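Local coordinates for protein pectate lyase/Amb allergen (Acidovorax citrulli, PDB 4HWV) that probably cleaves pectate by beta-elimination as a secreted, calcium-binding polysaccharide lyase of family 1, built on a right-handed parallel beta-helix, at residues A[197-202]-A[478-483]; A[241-246]-A[296-301]; A[289-294]-A[325-330]; A[348-353]-A[463-468]. One frame throughout, in Å; residues are numbered along the deposited sequence. Where two conformers were deposited one is given.

Contact 1: A[197-202]-A[478-483]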
loop_
_atom_site.group_PDB
_atom_site.type_symbol
_atom_site.label_atom_id
_atom_site.label_comp_id
_atom_site.label_asym_id
_atom_site.label_seq_id
_atom_site.Cartn_x
_atom_site.Cartn_y
_atom_site.Cartn_z
ATOM N N ILE A 197 -9.351 23.608 0.329
ATOM C CA ILE A 197 -9.271 22.211 -0.091
ATOM C C ILE A 197 -9.826 21.364 1.049
ATOM O O ILE A 197 -9.295 21.425 2.160
ATOM C CB ILE A 197 -7.790 21.798 -0.406
ATOM C CG1 ILE A 197 -7.232 22.665 -1.552
ATOM C CG2 ILE A 197 -7.689 20.322 -0.738
ATOM C CD1 ILE A 197 -5.751 22.495 -1.798
ATOM N N ARG A 198 -10.907 20.613 0.802
ATOM C CA ARG A 198 -11.562 19.840 1.865
ATOM C C ARG A 198 -12.065 18.487 1.386
ATOM O O ARG A 198 -12.456 18.323 0.238
ATOM C CB ARG A 198 -12.787 20.576 2.435
ATOM C CG ARG A 198 -12.524 22.021 2.794
ATOM C CD ARG A 198 -13.777 22.666 3.341
ATOM N NE ARG A 198 -14.043 22.288 4.730
ATOM C CZ ARG A 198 -15.150 22.618 5.379
ATOM N NH1 ARG A 198 -16.149 23.225 4.737
ATOM N NH2 ARG A 198 -15.264 22.321 6.664
ATOM N N ASN A 199 -12.082 17.529 2.316
ATOM C CA ASN A 199 -12.776 16.265 2.142
ATOM C C ASN A 199 -12.227 15.374 1.037
ATOM O O ASN A 199 -12.974 14.591 0.460
ATOM C CB ASN A 199 -14.282 16.473 1.951
ATOM C CG ASN A 199 -15.072 15.216 2.268
ATOM O OD1 ASN A 199 -14.735 14.503 3.216
ATOM N ND2 ASN A 199 -16.128 14.941 1.491
ATOM N N ILE A 200 -10.913 15.440 0.801
ATOM C CA ILE A 200 -10.265 14.626 -0.231
ATOM C C ILE A 200 -9.218 13.747 0.441
ATOM O O ILE A 200 -8.536 14.165 1.393
ATOM C CB ILE A 200 -9.597 15.533 -1.291
ATOM C CG1 ILE A 200 -10.674 16.333 -2.019
ATOM C CG2 ILE A 200 -8.747 14.728 -2.292
ATOM C CD1 ILE A 200 -10.159 17.588 -2.689
ATOM N N THR A 201 -9.106 12.512 -0.037
ATOM C CA THR A 201 -7.991 11.643 0.349
ATOM C C THR A 201 -6.909 11.722 -0.727
ATOM O O THR A 201 -7.142 11.333 -1.872
ATOM C CB THR A 201 -8.479 10.204 0.550
ATOM O OG1 THR A 201 -9.341 10.193 1.682
ATOM C CG2 THR A 201 -7.325 9.244 0.829
ATOM N N PHE A 202 -5.740 12.248 -0.344
ATOM C CA PHE A 202 -4.603 12.429 -1.228
ATOM C C PHE A 202 -3.630 11.281 -0.965
ATOM O O PHE A 202 -3.292 11.029 0.193
ATOM C CB PHE A 202 -3.898 13.745 -0.896
ATOM C CG PHE A 202 -4.646 14.981 -1.296
ATOM C CD1 PHE A 202 -4.445 15.520 -2.566
ATOM C CD2 PHE A 202 -5.527 15.616 -0.422
ATOM C CE1 PHE A 202 -5.106 16.662 -2.960
ATOM C CE2 PHE A 202 -6.193 16.781 -0.820
ATOM C CZ PHE A 202 -5.982 17.303 -2.075
ATOM N N ALA A 478 -11.168 13.342 12.631
ATOM C CA ALA A 478 -10.294 13.999 11.658
ATOM C C ALA A 478 -10.323 13.348 10.285
ATOM O O ALA A 478 -10.631 12.162 10.149
ATOM C CB ALA A 478 -8.863 14.030 12.183
ATOM N N GLY A 479 -9.967 14.127 9.268
ATOM C CA GLY A 479 -9.717 13.584 7.942
ATOM C C GLY A 479 -10.867 13.665 6.959
ATOM O O GLY A 479 -11.927 14.271 7.199
ATOM N N ALA A 480 -10.641 13.049 5.807
ATOM C CA ALA A 480 -11.674 12.933 4.792
ATOM C C ALA A 480 -12.769 11.959 5.224
ATOM O O ALA A 480 -12.559 11.104 6.094
ATOM C CB ALA A 480 -11.044 12.475 3.464
ATOM N N GLY A 481 -13.936 12.080 4.602
ATOM C CA GLY A 481 -15.013 11.138 4.864
ATOM C C GLY A 481 -15.786 11.426 6.142
ATOM O O GLY A 481 -16.508 10.555 6.615
ATOM N N LYS A 482 -15.654 12.642 6.684
ATOM C CA LYS A 482 -16.307 13.013 7.932
ATOM C C LYS A 482 -17.354 14.116 7.731
ATOM O O LYS A 482 -18.435 14.077 8.312
ATOM C CB LYS A 482 -15.252 13.480 8.940
ATOM C CG LYS A 482 -14.193 12.458 9.276
ATOM C CD LYS A 482 -14.778 11.283 10.062
ATOM C CE LYS A 482 -13.698 10.286 10.432
ATOM N NZ LYS A 482 -14.252 9.116 11.135
ATOM N N LEU A 483 -17.042 15.099 6.896
ATOM C CA LEU A 483 -17.938 16.229 6.647
ATOM C C LEU A 483 -19.220 15.862 5.925
ATOM O O LEU A 483 -20.247 16.549 6.082
ATOM C CB LEU A 483 -17.218 17.299 5.827
ATOM C CG LEU A 483 -16.143 18.097 6.573
ATOM C CD1 LEU A 483 -15.404 18.985 5.592
ATOM C CD2 LEU A 483 -16.785 18.961 7.667
HETATM O O HOH W 1 -14.271 15.090 5.889
#

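Contact 2: A[241-246]-A[296-301]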
loop_
_atom_site.group_PDB
_atom_site.type_symbol
_atom_site.label_atom_id
_atom_site.label_comp_id
_atom_site.label_asym_id
_atom_site.label_seq_id
_atom_site.Cartn_x
_atom_site.Cartn_y
_atom_site.Cartn_z
ATOM N N HIS A 241 -9.937 18.878 6.802
ATOM C CA HIS A 241 -10.686 17.626 6.701
ATOM C C HIS A 241 -10.290 16.807 5.474
ATOM O O HIS A 241 -11.144 16.243 4.776
ATOM C CB HIS A 241 -12.206 17.875 6.717
ATOM C CG HIS A 241 -12.796 18.007 8.087
ATOM N ND1 HIS A 241 -13.157 19.222 8.623
ATOM C CD2 HIS A 241 -13.156 17.068 8.996
ATOM C CE1 HIS A 241 -13.706 19.027 9.815
ATOM N NE2 HIS A 241 -13.708 17.729 10.070
ATOM N N ASN A 242 -8.980 16.701 5.236
ATOM C CA ASN A 242 -8.458 15.825 4.188
ATOM C C ASN A 242 -7.635 14.732 4.840
ATOM O O ASN A 242 -7.274 14.817 6.025
ATOM C CB ASN A 242 -7.559 16.586 3.203
ATOM C CG ASN A 242 -8.259 17.774 2.594
ATOM O OD1 ASN A 242 -9.116 17.617 1.716
ATOM N ND2 ASN A 242 -7.902 18.977 3.056
ATOM N N THR A 243 -7.347 13.698 4.059
ATOM C CA THR A 243 -6.426 12.655 4.485
ATOM C C THR A 243 -5.266 12.641 3.500
ATOM O O THR A 243 -5.478 12.840 2.303
ATOM C CB THR A 243 -7.157 11.306 4.536
ATOM O OG1 THR A 243 -8.186 11.407 5.525
ATOM C CG2 THR A 243 -6.210 10.140 4.889
ATOM N N PHE A 244 -4.039 12.448 3.999
ATOM C CA PHE A 244 -2.830 12.434 3.167
ATOM C C PHE A 244 -1.970 11.265 3.600
ATOM O O PHE A 244 -1.789 11.052 4.797
ATOM C CB PHE A 244 -1.978 13.676 3.415
ATOM C CG PHE A 244 -2.645 14.980 3.066
ATOM C CD1 PHE A 244 -3.492 15.617 3.962
ATOM C CD2 PHE A 244 -2.343 15.616 1.870
ATOM C CE1 PHE A 244 -4.065 16.842 3.639
ATOM C CE2 PHE A 244 -2.903 16.836 1.554
ATOM C CZ PHE A 244 -3.772 17.442 2.430
ATOM N N SER A 245 -1.390 10.539 2.642
ATOM C CA SER A 245 -0.489 9.427 2.967
ATOM C C SER A 245 0.336 9.035 1.752
ATOM O O SER A 245 0.096 9.531 0.649
ATOM C CB SER A 245 -1.277 8.191 3.407
ATOM O OG SER A 245 -1.912 7.603 2.301
ATOM N N ASP A 246 1.270 8.104 1.946
ATOM C CA ASP A 246 2.003 7.521 0.824
ATOM C C ASP A 246 1.239 6.375 0.154
ATOM O O ASP A 246 1.825 5.595 -0.604
ATOM C CB ASP A 246 3.388 7.042 1.262
ATOM C CG ASP A 246 4.344 8.197 1.514
ATOM O OD1 ASP A 246 4.001 9.352 1.140
ATOM O OD2 ASP A 246 5.443 7.940 2.070
ATOM N N HIS A 296 -6.053 14.144 8.546
ATOM C CA HIS A 296 -5.365 12.928 8.952
ATOM C C HIS A 296 -4.166 12.737 8.024
ATOM O O HIS A 296 -4.340 12.468 6.842
ATOM C CB HIS A 296 -6.318 11.739 8.828
ATOM C CG HIS A 296 -5.727 10.436 9.268
ATOM N ND1 HIS A 296 -6.308 9.229 8.947
ATOM C CD2 HIS A 296 -4.632 10.143 10.014
ATOM C CE1 HIS A 296 -5.609 8.249 9.491
ATOM N NE2 HIS A 296 -4.586 8.775 10.143
ATOM N N PHE A 297 -2.961 12.906 8.560
ATOM C CA PHE A 297 -1.732 12.693 7.805
ATOM C C PHE A 297 -1.115 11.408 8.306
ATOM O O PHE A 297 -0.899 11.274 9.504
ATOM C CB PHE A 297 -0.714 13.810 8.074
ATOM C CG PHE A 297 -1.199 15.200 7.745
ATOM C CD1 PHE A 297 -1.086 15.712 6.457
ATOM C CD2 PHE A 297 -1.744 16.016 8.730
ATOM C CE1 PHE A 297 -1.510 17.004 6.158
ATOM C CE2 PHE A 297 -2.170 17.319 8.436
ATOM C CZ PHE A 297 -2.048 17.811 7.149
ATOM N N HIS A 298 -0.820 10.464 7.421
ATOM C CA HIS A 298 -0.267 9.200 7.906
ATOM C C HIS A 298 0.677 8.549 6.931
ATOM O O HIS A 298 0.535 8.706 5.721
ATOM C CB HIS A 298 -1.374 8.219 8.365
ATOM C CG HIS A 298 -2.264 7.693 7.267
ATOM N ND1 HIS A 298 -1.997 6.520 6.587
ATOM C CD2 HIS A 298 -3.451 8.144 6.780
ATOM C CE1 HIS A 298 -2.971 6.281 5.725
ATOM N NE2 HIS A 298 -3.861 7.256 5.816
ATOM N N ASP A 299 1.658 7.827 7.467
ATOM C CA ASP A 299 2.500 6.934 6.665
ATOM C C ASP A 299 3.306 7.691 5.609
ATOM O O ASP A 299 3.066 7.612 4.401
ATOM C CB ASP A 299 1.667 5.803 6.063
ATOM C CG ASP A 299 1.129 4.879 7.134
ATOM O OD1 ASP A 299 1.942 4.184 7.771
ATOM O OD2 ASP A 299 -0.075 4.895 7.393
ATOM N N HIS A 300 4.314 8.400 6.101
ATOM C CA HIS A 300 5.136 9.231 5.246
ATOM C C HIS A 300 6.371 9.640 6.029
ATOM O O HIS A 300 6.330 9.703 7.273
ATOM C CB HIS A 300 4.330 10.461 4.815
ATOM C CG HIS A 300 5.079 11.390 3.922
ATOM N ND1 HIS A 300 5.081 11.259 2.546
ATOM C CD2 HIS A 300 5.836 12.476 4.206
ATOM C CE1 HIS A 300 5.827 12.216 2.025
ATOM N NE2 HIS A 300 6.284 12.974 3.007
ATOM N N ASP A 301 7.468 9.911 5.319
ATOM C CA ASP A 301 8.721 10.265 5.971
ATOM C C ASP A 301 8.762 11.764 6.335
ATOM O O ASP A 301 8.517 12.133 7.499
ATOM C CB ASP A 301 9.906 9.840 5.084
ATOM C CG ASP A 301 11.231 10.015 5.758
ATOM O OD1 ASP A 301 11.323 10.726 6.777
ATOM O OD2 ASP A 301 12.209 9.428 5.252
HETATM O O HOH W 2 -8.498 9.302 7.228
HETATM O O HOH W 3 7.787 9.373 2.492
#

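Contact 3: A[289-294]-A[325-330]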
loop_
_atom_site.group_PDB
_atom_site.type_symbol
_atom_site.label_atom_id
_atom_site.label_comp_id
_atom_site.label_asym_id
_atom_site.label_seq_id
_atom_site.Cartn_x
_atom_site.Cartn_y
_atom_site.Cartn_z
ATOM N N TYR A 289 -0.129 32.678 5.184
ATOM C CA TYR A 289 -1.499 32.604 5.706
ATOM C C TYR A 289 -2.167 31.271 5.357
ATOM O O TYR A 289 -3.225 31.225 4.722
ATOM C CB TYR A 289 -2.337 33.815 5.260
ATOM C CG TYR A 289 -1.769 35.146 5.714
ATOM C CD1 TYR A 289 -1.751 35.502 7.059
ATOM C CD2 TYR A 289 -1.274 36.063 4.799
ATOM C CE1 TYR A 289 -1.246 36.720 7.474
ATOM C CE2 TYR A 289 -0.760 37.286 5.214
ATOM C CZ TYR A 289 -0.747 37.600 6.555
ATOM O OH TYR A 289 -0.253 38.815 6.972
ATOM N N VAL A 290 -1.556 30.193 5.833
ATOM C CA VAL A 290 -2.024 28.848 5.543
ATOM C C VAL A 290 -2.483 28.218 6.838
ATOM O O VAL A 290 -1.784 28.283 7.849
ATOM C CB VAL A 290 -0.868 28.001 4.963
ATOM C CG1 VAL A 290 -1.345 26.591 4.615
ATOM C CG2 VAL A 290 -0.250 28.718 3.758
ATOM N N THR A 291 -3.649 27.586 6.804
ATOM C CA THR A 291 -4.112 26.780 7.935
ATOM C C THR A 291 -4.389 25.359 7.483
ATOM O O THR A 291 -5.112 25.147 6.496
ATOM C CB THR A 291 -5.377 27.376 8.568
ATOM O OG1 THR A 291 -5.023 28.628 9.167
ATOM C CG2 THR A 291 -5.959 26.443 9.641
ATOM N N LEU A 292 -3.823 24.393 8.209
ATOM C CA LEU A 292 -4.130 22.982 8.011
ATOM C C LEU A 292 -4.874 22.507 9.256
ATOM O O LEU A 292 -4.289 22.452 10.342
ATOM C CB LEU A 292 -2.841 22.170 7.812
ATOM C CG LEU A 292 -1.983 22.625 6.638
ATOM C CD1 LEU A 292 -0.903 23.607 7.088
ATOM C CD2 LEU A 292 -1.352 21.430 5.952
ATOM N N SER A 293 -6.162 22.199 9.105
ATOM C CA SER A 293 -7.020 21.878 10.238
ATOM C C SER A 293 -7.733 20.548 10.017
ATOM O O SER A 293 -8.180 20.241 8.903
ATOM C CB SER A 293 -8.045 22.995 10.451
ATOM O OG SER A 293 -8.765 23.262 9.255
ATOM N N ASN A 294 -7.833 19.758 11.082
ATOM C CA ASN A 294 -8.715 18.588 11.087
ATOM C C ASN A 294 -8.383 17.568 10.001
ATOM O O ASN A 294 -9.283 16.893 9.496
ATOM C CB ASN A 294 -10.186 19.031 10.947
ATOM C CG ASN A 294 -10.545 20.133 11.924
ATOM O OD1 ASN A 294 -10.313 19.995 13.130
ATOM N ND2 ASN A 294 -11.094 21.244 11.409
ATOM N N THR A 325 -0.747 27.778 10.426
ATOM C CA THR A 325 -1.375 27.211 11.614
ATOM C C THR A 325 -1.731 25.752 11.357
ATOM O O THR A 325 -2.348 25.436 10.335
ATOM C CB THR A 325 -2.678 27.948 11.933
ATOM O OG1 THR A 325 -2.419 29.358 12.090
ATOM C CG2 THR A 325 -3.321 27.373 13.187
ATOM N N PHE A 326 -1.351 24.874 12.279
ATOM C CA PHE A 326 -1.773 23.461 12.255
ATOM C C PHE A 326 -2.618 23.203 13.499
ATOM O O PHE A 326 -2.120 23.349 14.617
ATOM C CB PHE A 326 -0.579 22.494 12.394
ATOM C CG PHE A 326 0.353 22.427 11.212
ATOM C CD1 PHE A 326 1.391 23.353 11.066
ATOM C CD2 PHE A 326 0.254 21.373 10.308
ATOM C CE1 PHE A 326 2.308 23.246 10.021
ATOM C CE2 PHE A 326 1.169 21.259 9.254
ATOM C CZ PHE A 326 2.203 22.202 9.116
ATOM N N HIS A 327 -3.864 22.763 13.333
ATOM C CA HIS A 327 -4.633 22.366 14.502
ATOM C C HIS A 327 -5.620 21.252 14.209
ATOM O O HIS A 327 -6.172 21.163 13.108
ATOM C CB HIS A 327 -5.327 23.567 15.198
ATOM C CG HIS A 327 -6.498 24.138 14.465
ATOM N ND1 HIS A 327 -7.778 23.646 14.608
ATOM C CD2 HIS A 327 -6.592 25.199 13.631
ATOM C CE1 HIS A 327 -8.614 24.384 13.893
ATOM N NE2 HIS A 327 -7.919 25.331 13.284
ATOM N N GLY A 328 -5.832 20.407 15.214
ATOM C CA GLY A 328 -6.811 19.342 15.119
ATOM C C GLY A 328 -6.398 18.207 14.211
ATOM O O GLY A 328 -7.223 17.383 13.823
ATOM N N ASN A 329 -5.115 18.142 13.855
ATOM C CA ASN A 329 -4.668 17.103 12.938
ATOM C C ASN A 329 -4.219 15.852 13.667
ATOM O O ASN A 329 -3.767 15.914 14.821
ATOM C CB ASN A 329 -3.510 17.610 12.066
ATOM C CG ASN A 329 -3.873 18.866 11.283
ATOM O OD1 ASN A 329 -4.670 18.819 10.349
ATOM N ND2 ASN A 329 -3.284 19.996 11.665
ATOM N N HIS A 330 -4.344 14.723 12.972
ATOM C CA HIS A 330 -3.767 13.458 13.396
ATOM C C HIS A 330 -2.492 13.271 12.573
ATOM O O HIS A 330 -2.554 13.156 11.352
ATOM C CB HIS A 330 -4.763 12.335 13.125
ATOM C CG HIS A 330 -4.422 11.029 13.778
ATOM N ND1 HIS A 330 -5.188 9.903 13.572
ATOM C CD2 HIS A 330 -3.453 10.676 14.662
ATOM C CE1 HIS A 330 -4.688 8.900 14.276
ATOM N NE2 HIS A 330 -3.634 9.340 14.943
HETATM O O HOH W 4 -9.834 17.707 14.576
#

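Contact 4: A[348-353]-A[463-468]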
loop_
_atom_site.group_PDB
_atom_site.type_symbol
_atom_site.label_atom_id
_atom_site.label_comp_id
_atom_site.label_asym_id
_atom_site.label_seq_id
_atom_site.Cartn_x
_atom_site.Cartn_y
_atom_site.Cartn_z
ATOM N N LEU A 348 1.147 25.455 16.267
ATOM C CA LEU A 348 0.642 24.070 16.245
ATOM C C LEU A 348 -0.123 23.869 17.537
ATOM O O LEU A 348 0.460 23.932 18.616
ATOM C CB LEU A 348 1.778 23.037 16.175
ATOM C CG LEU A 348 2.702 23.188 14.961
ATOM C CD1 LEU A 348 3.985 23.919 15.346
ATOM C CD2 LEU A 348 2.987 21.837 14.301
ATOM N N TYR A 349 -1.432 23.674 17.437
ATOM C CA TYR A 349 -2.215 23.430 18.634
ATOM C C TYR A 349 -3.205 22.288 18.484
ATOM O O TYR A 349 -3.755 22.074 17.414
ATOM C CB TYR A 349 -2.917 24.707 19.141
ATOM C CG TYR A 349 -4.056 25.289 18.320
ATOM C CD1 TYR A 349 -3.816 26.170 17.265
ATOM C CD2 TYR A 349 -5.389 25.018 18.645
ATOM C CE1 TYR A 349 -4.870 26.746 16.563
ATOM C CE2 TYR A 349 -6.438 25.580 17.931
ATOM C CZ TYR A 349 -6.172 26.438 16.902
ATOM O OH TYR A 349 -7.223 26.998 16.188
ATOM N N ASN A 350 -3.391 21.530 19.561
ATOM C CA ASN A 350 -4.408 20.478 19.571
ATOM C C ASN A 350 -4.240 19.502 18.407
ATOM O O ASN A 350 -5.214 19.150 17.733
ATOM C CB ASN A 350 -5.834 21.054 19.549
ATOM C CG ASN A 350 -6.234 21.760 20.843
ATOM O OD1 ASN A 350 -7.085 22.632 20.799
ATOM N ND2 ASN A 350 -5.683 21.340 21.998
ATOM N N ASN A 351 -3.005 19.076 18.169
ATOM C CA ASN A 351 -2.761 17.971 17.249
ATOM C C ASN A 351 -2.445 16.706 18.044
ATOM O O ASN A 351 -2.010 16.786 19.196
ATOM C CB ASN A 351 -1.597 18.297 16.315
ATOM C CG ASN A 351 -1.833 19.562 15.541
ATOM O OD1 ASN A 351 -2.648 19.595 14.611
ATOM N ND2 ASN A 351 -1.161 20.636 15.947
ATOM N N TYR A 352 -2.708 15.555 17.434
ATOM C CA TYR A 352 -2.390 14.261 18.029
ATOM C C TYR A 352 -1.327 13.591 17.175
ATOM O O TYR A 352 -1.580 13.235 16.018
ATOM C CB TYR A 352 -3.640 13.383 18.077
ATOM C CG TYR A 352 -3.410 11.970 18.564
ATOM C CD1 TYR A 352 -2.455 11.682 19.535
ATOM C CD2 TYR A 352 -4.181 10.926 18.085
ATOM C CE1 TYR A 352 -2.261 10.388 19.986
ATOM C CE2 TYR A 352 -3.991 9.625 18.529
ATOM C CZ TYR A 352 -3.031 9.370 19.484
ATOM O OH TYR A 352 -2.853 8.087 19.955
ATOM N N TYR A 353 -0.137 13.436 17.751
ATOM C CA TYR A 353 0.962 12.712 17.131
ATOM C C TYR A 353 0.941 11.286 17.642
ATOM O O TYR A 353 0.869 11.059 18.853
ATOM C CB TYR A 353 2.286 13.327 17.551
ATOM C CG TYR A 353 2.552 14.741 17.090
ATOM C CD1 TYR A 353 2.012 15.850 17.760
ATOM C CD2 TYR A 353 3.399 14.977 16.011
ATOM C CE1 TYR A 353 2.312 17.147 17.344
ATOM C CE2 TYR A 353 3.694 16.260 15.590
ATOM C CZ TYR A 353 3.164 17.343 16.261
ATOM O OH TYR A 353 3.464 18.620 15.849
ATOM N N THR A 463 -9.771 28.738 20.781
ATOM C CA THR A 463 -9.946 28.077 22.067
ATOM C C THR A 463 -9.194 26.750 22.064
ATOM O O THR A 463 -9.361 25.936 21.152
ATOM C CB THR A 463 -11.443 27.842 22.325
ATOM O OG1 THR A 463 -12.079 29.118 22.504
ATOM C CG2 THR A 463 -11.668 26.952 23.554
ATOM N N LEU A 464 -8.341 26.550 23.062
ATOM C CA LEU A 464 -7.608 25.295 23.179
ATOM C C LEU A 464 -8.476 24.226 23.808
ATOM O O LEU A 464 -8.956 24.420 24.929
ATOM C CB LEU A 464 -6.366 25.473 24.055
ATOM C CG LEU A 464 -5.284 26.370 23.469
ATOM C CD1 LEU A 464 -4.176 26.596 24.499
ATOM C CD2 LEU A 464 -4.714 25.771 22.200
ATOM N N GLU A 465 -8.641 23.087 23.128
ATOM C CA GLU A 465 -9.200 21.903 23.748
ATOM C C GLU A 465 -8.210 21.361 24.746
ATOM O O GLU A 465 -6.991 21.494 24.586
ATOM C CB GLU A 465 -9.452 20.825 22.708
ATOM C CG GLU A 465 -10.606 21.177 21.792
ATOM C CD GLU A 465 -10.836 20.125 20.724
ATOM O OE1 GLU A 465 -11.534 19.121 20.992
ATOM O OE2 GLU A 465 -10.317 20.308 19.601
ATOM N N ASP A 466 -8.690 20.762 25.820
ATOM C CA ASP A 466 -7.797 20.070 26.756
ATOM C C ASP A 466 -7.268 18.800 26.121
ATOM O O ASP A 466 -7.916 18.239 25.216
ATOM C CB ASP A 466 -8.454 19.691 28.074
ATOM C CG ASP A 466 -7.423 19.143 29.074
ATOM O OD1 ASP A 466 -6.409 19.835 29.292
ATOM O OD2 ASP A 466 -7.581 18.006 29.562
ATOM N N THR A 467 -6.165 18.293 26.641
ATOM C CA THR A 467 -5.525 17.121 26.081
ATOM C C THR A 467 -6.112 15.787 26.568
ATOM O O THR A 467 -5.849 14.729 25.968
ATOM C CB THR A 467 -4.029 17.185 26.407
ATOM O OG1 THR A 467 -3.872 17.478 27.800
ATOM C CG2 THR A 467 -3.342 18.291 25.585
ATOM N N ALA A 468 -6.908 15.824 27.637
ATOM C CA ALA A 468 -7.381 14.589 28.266
ATOM C C ALA A 468 -8.012 13.578 27.300
ATOM O O ALA A 468 -7.668 12.388 27.309
ATOM C CB ALA A 468 -8.340 14.899 29.422
HETATM O O HOH W 5 -9.013 22.546 18.863
#

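Contact 1: A[197-202]-A[478-483]
Leu483 lays its CD1 methyl over one face of the Arg198 guanidinium, off toward the rim, with CD1 3.5 Å from Arg198 NH2. The two side chains cross at about a right angle. The arginine chain is bent at chi3 (77°), where NE turns off the line of the preceding carbons. Its polar end is held from outside the contact: NE forms a salt bridge with Asp240 and NH1 is bonded to the carbonyl of Asp19, so the leucine meets a group already fixed by other partners.

The polar centre of the contact is the amide of Asn199, a residue with positive phi at the bend between strands 192-198 and 201-203 of the beta-helix. CG stands anti to the backbone N (chi1 -159°), and OD1 accepts the backbone N-H of Gly481 at 2.9 Å, with an angle of 159° at the hydrogen. A water gives a second bond to OD1 at 2.8 Å; it also donates to Gly479 O and accepts from Lys482 N, tying the turn 479-482 together. ND2 faces the neighbouring coil, bonded to the carbonyls of Gly171 and Gly173.

Ala480 fills the adjoining place, its CB 3.4 Å from Thr201 OG1 and 3.7 Å from Ile200 O. Both glycines of the turn have positive phi, which suits residues without a side chain.

The C-terminal segment is thus docked on the turn of the coil by one amide that spends its oxygen on the incoming backbone and its nitrogen on the coil before.

Contact 2: A[241-246]-A[296-301]
Phe244 and Phe297 lie side by side and point the same way, their rings nearly parallel (16°) but slid so far that they barely overlap; the nearest atoms are Phe244 CD1 and Phe297 CE1, 3.3 Å apart. Phe202 stacks on Phe244 from the preceding coil.

Among backbone bonds, Phe244 N donates to His296 O and Phe244 O accepts from His298 N, both at 2.9 Å, while Asn242 O takes His296 N. Strands 243-245 and 296-298 therefore run parallel in register.

On the face carrying Thr243, Ser245 and His298, the imidazole of His298 has CG between the backbone N and the carbonyl carbon (chi1 67°). Ser245 CB sits over its face, 3.6 Å from the ring centroid, a CH-pi contact, and ND1 donates to the anti lone pair of Asp299 OD2 at 2.6 Å.

Past the corner at Asp299, His300 ND1 donates almost straight to Asp246 OD1 (2.6 Å, 173°), meeting it on the syn side. His300 NE2 is bonded to Lys302 O, so both ring nitrogens are engaged. The His300 side chain lies about 6 Å from that of calcium-binding Asp278.

Phenylalanines aligned on successive parallel coils, Phe202, Phe244 and Phe297, are characteristic of the interior of a pectate lyase beta-helix.

Contact 3: A[289-294]-A[325-330]
Leu292 and Phe326 both set CG anti to the carbonyl carbon (chi1 -58° and -70°); the two side chains, on the same face of the sheet, lie side by side. Leu292 CD1 rests over one face of the phenyl ring, toward its rim, 3.8 Å from Phe326 CE2. On the face with Thr291 and Thr325, Ser293 CB lies over one face of the His327 ring, 3.7 Å from His327 NE2; that nitrogen is bonded to Thr24 OG1. Thr291 OG1, bonded to Thr24 O, meets Thr325 CB at 3.7 Å.

Strands 290-293 and 325-327 are in parallel register on successive coils of the right-handed beta-helix, and residues in register stack across the coils: Thr291 with Thr325, Leu292 with Phe326 facing inward near Phe297 of the next strand. Leu292 N donates to Thr325 O at 2.8 Å.

Leu292 O accepts twice. His327 N reaches it in the carbonyl plane at 3.0 Å, and the amide ND2 of Asn329 comes from above that plane, 52° out of it, also at 3.0 Å. Asn329 OD1 bonds Asn295 N, so this asparagine spans the turn of the preceding coil, the asparagine-ladder position that Asn242 and Asn351 also occupy. Past the strand, Asn294 N donates to His327 O, and a water joins Asn294 OD1 to Gly328 O, donating to each.

Contact 4: A[348-353]-A[463-468]
The bend between two strand portions of a beta-helix coil, at Asn350 of strand 345-356, is where the chain 463-468, extended as far as Asp466, comes in from the outside, just before helix 470-477. Asn350 has positive phi, and its side chain reaches toward the incoming backbone and grips Glu465 from both ends of its amide. OD1 accepts Glu465 N at 2.8 Å (151° at the hydrogen), and ND2 donates to Glu465 O at 2.9 Å (146°). Neither bond is flat: Glu465 N is tilted out of the carbonyl plane of the asparagine side chain, and Asn350 ND2 out of the carbonyl plane of Glu465. One amide thus pairs with the N-H and C=O of a single residue, much as a neighbouring strand would. ND2 has a further acceptor in Asn381 O of the next coil, and Asn381 ND2 in turn donates to Glu465 O.

Apolar contact comes from Leu464, whose CD2 methyl sits 3.7 Å from both CB and CD2 of Tyr349, the two side chains crossing at a slant. The tyrosine ring is also stacked with His327 and His347.

Glu465 CB passes 3.5 Å from Asn350 OD1. The glutamate carboxylate turns to helix 470-477, with OE1 in a salt bridge to Arg473 and OE2 to Arg477, a pairing likely to favour the charged form. A single water donates to both Asn350 OD1 and Glu465 OE2, 2.7 Å from each.

In the fold
Contacts 2 and 3 are buried and of one kind, parallel strands of successive coils joined by backbone bonds and aligned side chains; strand 290-293 of contact 3 runs on into strand 296-300 of contact 2. Contacts 1 and 4 are only partly buried and bring C-terminal loops, either side of helix 470-477 in sequence, against bends of the beta-helix. There an asparagine side chain, with a water, takes up the backbone of the incoming loop: by oxygen alone in contact 1, by both amide ends in contact 4. Contact 1 meets contact 2 on neighbouring strands, and contact 4 meets contact 3 likewise. Contact 2 comes nearest the calcium site, through His300; contact 3 follows through Phe326.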